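PDB 2HJS: USG-1 protein homolog from Pseudomonas aeruginosa, which is of uncertain function but probably acts as a dimeric NAD- or NADP-dependent oxidoreductase on aldehyde or oxo groups, like its aspartate-semialdehyde dehydrogenase relatives. Local coordinates for residues D27-P32 with N325-G330; T294-V299 with V309-V314. All coordinates share one frame; numbering follows the deposited sequence.

Interaction 1 lies where the last long helix of the chain, 317-336, packs against the turn that follows helix 17-28 in the NAD-binding domain; interaction 2 is a beta hairpin in the six-stranded sheet of the dimerisation domain. Their centres are 26 Å apart and their nearest atoms about 7 Å apart, without touching. Along the chain the hairpin is nested inside the loop that interaction 1 closes, and its second strand, 308-315, runs almost directly into helix 317-336. The pair thus exemplifies a two-domain chain whose C-terminal helix returns to the half that probably binds the nucleotide, while the sheet it leaves carries residues that meet the second subunit.

Interaction 1: D27-P32 with N325-G330; sequences DERDFP and NAVLLG
F31 lays the edge of its ring along helix 317-336, with CE1 3.9 Å from the backbone C of G330 and 4.1 Å from V327 O. G330 has no side chain, and the ring tip can therefore meet the main chain itself, F31 CZ coming 4.0 Å from G330 O. Just beside it, F31 CD1 touches V327 CG1 at 4.2 Å, the two side chains sliding past each other in opposite directions. V327 CG1 stands anti to its backbone N (chi1 175°), which places this methyl between F31 and the aliphatic part of R29; R29 CD is 4.1 Å away. Farther out, R29 bends at chi3 (63°) and presents a guanidinium face to L328 CD2, which lies 3.5 Å from R29 NH2. This is a van der Waals contact of a methyl over the flat face of the cation; the charge itself is paired in a salt bridge from R29 NE to E331 OE2.

A Schellman motif ends helix 17-28 here: D30, with positive phi, is its C-prime residue, and F31 N bonds back to L26 O. The turn redirects the chain, and R29 and F31 both start out toward the C-terminal helix. E28 adds a salt bridge to R319 of that helix, while V327 and A326 pack on L22; helix 317-336 is thus laid against the first helix of the Rossmann-type domain.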
loop_
_atom_site.group_PDB
_atom_site.type_symbol
_atom_site.label_atom_id
_atom_site.label_comp_id
_atom_site.label_asym_id
_atom_site.label_seq_id
_atom_site.Cartn_x
_atom_site.Cartn_y
_atom_site.Cartn_z
ATOM N N ASP A 27 15.666 25.724 15.929
ATOM C CA ASP A 27 17.035 25.877 16.418
ATOM C C ASP A 27 18.007 25.618 15.239
ATOM O O ASP A 27 18.839 26.475 14.905
ATOM C CB ASP A 27 17.222 24.889 17.561
ATOM C CG ASP A 27 18.595 24.946 18.192
ATOM O OD1 ASP A 27 19.384 25.899 17.946
ATOM O OD2 ASP A 27 18.879 24.022 18.988
ATOM N N GLU A 28 17.849 24.461 14.587
ATOM C CA GLU A 28 18.650 24.059 13.422
ATOM C C GLU A 28 18.749 25.107 12.313
ATOM O O GLU A 28 19.809 25.276 11.704
ATOM C CB GLU A 28 18.012 22.833 12.764
ATOM C CG GLU A 28 18.766 21.553 12.850
ATOM C CD GLU A 28 18.147 20.475 11.932
ATOM O OE1 GLU A 28 17.514 19.530 12.486
ATOM O OE2 GLU A 28 18.269 20.612 10.673
ATOM N N ARG A 29 17.612 25.740 12.011
ATOM C CA ARG A 29 17.504 26.660 10.894
ATOM C C ARG A 29 17.745 28.100 11.320
ATOM O O ARG A 29 17.572 29.028 10.509
ATOM C CB ARG A 29 16.125 26.529 10.207
ATOM C CG ARG A 29 15.850 25.159 9.614
ATOM C CD ARG A 29 14.502 25.090 8.929
ATOM N NE ARG A 29 14.438 25.998 7.794
ATOM C CZ ARG A 29 14.890 25.719 6.569
ATOM N NH1 ARG A 29 15.403 24.529 6.271
ATOM N NH2 ARG A 29 14.798 26.634 5.623
ATOM N N ASP A 30 18.158 28.292 12.582
ATOM C CA ASP A 30 18.360 29.616 13.121
ATOM C C ASP A 30 17.220 30.570 12.888
ATOM O O ASP A 30 17.439 31.705 12.457
ATOM C CB ASP A 30 19.627 30.250 12.564
ATOM C CG ASP A 30 20.813 29.881 13.346
ATOM O OD1 ASP A 30 21.023 30.515 14.399
ATOM O OD2 ASP A 30 21.523 28.935 12.918
ATOM N N PHE A 31 16.017 30.124 13.198
ATOM C CA PHE A 31 14.857 30.975 13.113
ATOM C C PHE A 31 15.098 32.209 13.950
ATOM O O PHE A 31 15.552 32.111 15.103
ATOM C CB PHE A 31 13.631 30.224 13.599
ATOM C CG PHE A 31 12.328 30.780 13.086
ATOM C CD1 PHE A 31 11.785 30.318 11.890
ATOM C CD2 PHE A 31 11.622 31.738 13.820
ATOM C CE1 PHE A 31 10.559 30.821 11.425
ATOM C CE2 PHE A 31 10.407 32.215 13.372
ATOM C CZ PHE A 31 9.875 31.760 12.169
ATOM N N PRO A 32 14.847 33.392 13.369
ATOM C CA PRO A 32 15.252 34.644 14.043
ATOM C C PRO A 32 14.308 35.138 15.151
ATOM O O PRO A 32 13.904 36.314 15.172
ATOM C CB PRO A 32 15.367 35.645 12.889
ATOM C CG PRO A 32 14.453 35.102 11.823
ATOM C CD PRO A 32 14.245 33.629 12.047
ATOM N N ASN A 325 7.485 21.976 6.711
ATOM C CA ASN A 325 6.578 22.824 5.922
ATOM C C ASN A 325 6.009 24.003 6.733
ATOM O O ASN A 325 5.907 25.131 6.229
ATOM C CB ASN A 325 5.453 21.993 5.286
ATOM C CG ASN A 325 5.924 21.202 4.078
ATOM O OD1 ASN A 325 6.621 21.739 3.209
ATOM N ND2 ASN A 325 5.532 19.911 4.004
ATOM N N ALA A 326 5.646 23.745 7.991
ATOM C CA ALA A 326 5.143 24.789 8.876
ATOM C C ALA A 326 6.223 25.862 9.113
ATOM O O ALA A 326 5.956 27.060 9.057
ATOM C CB ALA A 326 4.670 24.180 10.203
ATOM N N VAL A 327 7.448 25.425 9.364
ATOM C CA VAL A 327 8.543 26.350 9.625
ATOM C C VAL A 327 8.877 27.178 8.363
ATOM O O VAL A 327 9.071 28.387 8.447
ATOM C CB VAL A 327 9.787 25.603 10.151
ATOM C CG1 VAL A 327 10.971 26.555 10.303
ATOM C CG2 VAL A 327 9.492 24.930 11.506
ATOM N N LEU A 328 8.920 26.524 7.203
ATOM C CA LEU A 328 9.160 27.224 5.942
ATOM C C LEU A 328 8.138 28.334 5.708
ATOM O O LEU A 328 8.507 29.425 5.239
ATOM C CB LEU A 328 9.163 26.231 4.774
ATOM C CG LEU A 328 10.329 25.238 4.672
ATOM C CD1 LEU A 328 10.057 24.224 3.556
ATOM C CD2 LEU A 328 11.639 25.955 4.413
ATOM N N LEU A 329 6.866 28.060 6.041
ATOM C CA LEU A 329 5.778 29.043 5.997
ATOM C C LEU A 329 6.020 30.199 6.944
ATOM O O LEU A 329 5.845 31.354 6.568
ATOM C CB LEU A 329 4.421 28.371 6.294
ATOM C CG LEU A 329 3.144 29.228 6.232
ATOM C CD1 LEU A 329 3.045 29.970 4.894
ATOM C CD2 LEU A 329 1.903 28.331 6.441
ATOM N N GLY A 330 6.446 29.897 8.171
ATOM C CA GLY A 330 6.850 30.909 9.122
ATOM C C GLY A 330 8.006 31.764 8.623
ATOM O O GLY A 330 8.020 32.975 8.834
#

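Interaction 2: T294-V299 with V309-V314; sequences TYVGRV and VNLWIV
Y295 and V314 exchange both of their backbone bonds, Y295 N to V314 O and V314 N to Y295 O, each 2.9 Å. G297 and W312 form a second hydrogen-bonded pair, in which W312 N reaches G297 O at 2.8 Å from a position tilted 25° out of the carbonyl plane. Between them V296 and I313 make the non-hydrogen-bonded pair of this antiparallel ladder, where CA-H...O contacts join V296 CA to W312 O (3.2 Å) and I313 CA to Y295 O.

R298 has left-handed helical backbone angles, and past it V299 rather than R298 has the CA nearest L311. The strands stay close here through a CA-H...O contact from V299 CA to N310 O, 3.4 Å long.

On the face that carries V296 and I313, V296 packs CG1 against L311 CB and CG2 against I313 CG1. T294 CG2 meets I313 CG2 at 3.5 Å, and V299 lies side by side with L311 and V309, its CG2 3.9 Å from L311 CD2. On the face of Y295, W312 and V314, Y295 CB touches V314 CG2 at 3.7 Å; that methyl sits between its own backbone N and carbonyl carbon (chi1 to CG1 -63°), which turns it to Y295. R298 CB rests near W312 CB.

The polar ends look elsewhere. W312 NE1 bonds to P282 O and T294 OG1 to E140, whereas R298 forms a salt bridge with E215 of the second subunit and N310 OD1 a hydrogen bond with N234 of that subunit. This hairpin therefore takes part in the dimer contact. Within its own chain, strand 246-254 flanks 308-315 and strand 273-275 flanks 294-301, while helix 133-145 lays V141 against T294, V296, L311 and I313.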
loop_
_atom_site.group_PDB
_atom_site.type_symbol
_atom_site.label_atom_id
_atom_site.label_comp_id
_atom_site.label_asym_id
_atom_site.label_seq_id
_atom_site.Cartn_x
_atom_site.Cartn_y
_atom_site.Cartn_z
ATOM N N THR A 294 12.032 15.084 0.350
ATOM C CA THR A 294 10.978 14.163 -0.020
ATOM C C THR A 294 11.539 13.391 -1.230
ATOM O O THR A 294 11.920 13.987 -2.236
ATOM C CB THR A 294 9.735 14.955 -0.386
ATOM O OG1 THR A 294 9.185 15.517 0.808
ATOM C CG2 THR A 294 8.689 14.101 -1.072
ATOM N N TYR A 295 11.611 12.075 -1.108
ATOM C CA TYR A 295 12.220 11.224 -2.138
ATOM C C TYR A 295 11.165 10.725 -3.121
ATOM O O TYR A 295 10.089 10.332 -2.708
ATOM C CB TYR A 295 12.870 10.025 -1.483
ATOM C CG TYR A 295 14.188 10.306 -0.831
ATOM C CD1 TYR A 295 15.371 9.951 -1.467
ATOM C CD2 TYR A 295 14.266 10.932 0.424
ATOM C CE1 TYR A 295 16.609 10.189 -0.878
ATOM C CE2 TYR A 295 15.510 11.189 1.022
ATOM C CZ TYR A 295 16.669 10.812 0.353
ATOM O OH TYR A 295 17.907 11.035 0.905
ATOM N N VAL A 296 11.476 10.751 -4.417
ATOM C CA VAL A 296 10.522 10.341 -5.433
ATOM C C VAL A 296 11.216 9.364 -6.374
ATOM O O VAL A 296 12.275 9.685 -6.898
ATOM C CB VAL A 296 9.988 11.544 -6.270
ATOM C CG1 VAL A 296 8.888 11.071 -7.276
ATOM C CG2 VAL A 296 9.431 12.602 -5.365
ATOM N N GLY A 297 10.610 8.192 -6.586
ATOM C CA GLY A 297 11.114 7.210 -7.531
ATOM C C GLY A 297 10.050 6.487 -8.343
ATOM O O GLY A 297 8.860 6.835 -8.290
ATOM N N ARG A 298 10.503 5.486 -9.104
ATOM C CA ARG A 298 9.679 4.595 -9.918
ATOM C C ARG A 298 8.865 5.363 -10.944
ATOM O O ARG A 298 7.734 4.993 -11.240
ATOM C CB ARG A 298 8.779 3.673 -9.057
ATOM C CG ARG A 298 9.518 2.722 -8.118
ATOM C CD ARG A 298 8.749 1.428 -7.951
ATOM N NE ARG A 298 8.559 0.759 -9.240
ATOM C CZ ARG A 298 7.631 -0.143 -9.519
ATOM N NH1 ARG A 298 6.789 -0.554 -8.575
ATOM N NH2 ARG A 298 7.569 -0.665 -10.754
ATOM N N VAL A 299 9.438 6.449 -11.462
ATOM C CA VAL A 299 8.771 7.245 -12.491
ATOM C C VAL A 299 8.712 6.403 -13.751
ATOM O O VAL A 299 9.740 6.023 -14.280
ATOM C CB VAL A 299 9.505 8.583 -12.764
ATOM C CG1 VAL A 299 8.882 9.319 -13.999
ATOM C CG2 VAL A 299 9.480 9.469 -11.529
ATOM N N VAL A 309 1.350 8.188 -15.767
ATOM C CA VAL A 309 2.665 8.195 -15.138
ATOM C C VAL A 309 2.462 7.835 -13.684
ATOM O O VAL A 309 1.534 8.335 -13.047
ATOM C CB VAL A 309 3.457 9.558 -15.330
ATOM C CG1 VAL A 309 2.672 10.769 -14.801
ATOM C CG2 VAL A 309 4.859 9.513 -14.661
ATOM N N ASN A 310 3.313 6.947 -13.185
ATOM C CA ASN A 310 3.330 6.563 -11.779
ATOM C C ASN A 310 4.476 7.230 -11.077
ATOM O O ASN A 310 5.501 7.459 -11.695
ATOM C CB ASN A 310 3.546 5.067 -11.649
ATOM C CG ASN A 310 2.360 4.279 -12.111
ATOM O OD1 ASN A 310 2.266 3.906 -13.284
ATOM N ND2 ASN A 310 1.405 4.071 -11.211
ATOM N N LEU A 311 4.286 7.535 -9.790
ATOM C CA LEU A 311 5.346 8.053 -8.938
ATOM C C LEU A 311 5.265 7.289 -7.622
ATOM O O LEU A 311 4.184 6.927 -7.197
ATOM C CB LEU A 311 5.116 9.543 -8.593
ATOM C CG LEU A 311 4.789 10.573 -9.672
ATOM C CD1 LEU A 311 4.337 11.820 -8.957
ATOM C CD2 LEU A 311 6.036 10.885 -10.468
ATOM N N TRP A 312 6.408 7.120 -6.959
ATOM C CA TRP A 312 6.460 6.595 -5.599
ATOM C C TRP A 312 7.153 7.650 -4.762
ATOM O O TRP A 312 8.197 8.145 -5.137
ATOM C CB TRP A 312 7.222 5.275 -5.588
ATOM C CG TRP A 312 7.727 4.775 -4.237
ATOM C CD1 TRP A 312 8.998 4.950 -3.712
ATOM C CD2 TRP A 312 7.006 3.977 -3.276
ATOM N NE1 TRP A 312 9.086 4.314 -2.491
ATOM C CE2 TRP A 312 7.886 3.718 -2.200
ATOM C CE3 TRP A 312 5.698 3.470 -3.215
ATOM C CZ2 TRP A 312 7.515 2.937 -1.093
ATOM C CZ3 TRP A 312 5.323 2.707 -2.104
ATOM C CH2 TRP A 312 6.243 2.443 -1.063
ATOM N N ILE A 313 6.530 8.039 -3.654
ATOM C CA ILE A 313 7.005 9.163 -2.854
ATOM C C ILE A 313 7.229 8.685 -1.421
ATOM O O ILE A 313 6.377 8.004 -0.852
ATOM C CB ILE A 313 5.963 10.316 -2.849
ATOM C CG1 ILE A 313 5.603 10.741 -4.282
ATOM C CG2 ILE A 313 6.479 11.500 -1.989
ATOM C CD1 ILE A 313 4.404 11.702 -4.358
ATOM N N VAL A 314 8.384 8.993 -0.841
ATOM C CA VAL A 314 8.558 8.713 0.582
ATOM C C VAL A 314 9.073 9.947 1.275
ATOM O O VAL A 314 9.917 10.673 0.744
ATOM C CB VAL A 314 9.434 7.431 0.908
ATOM C CG1 VAL A 314 8.753 6.096 0.368
ATOM C CG2 VAL A 314 10.864 7.561 0.445
#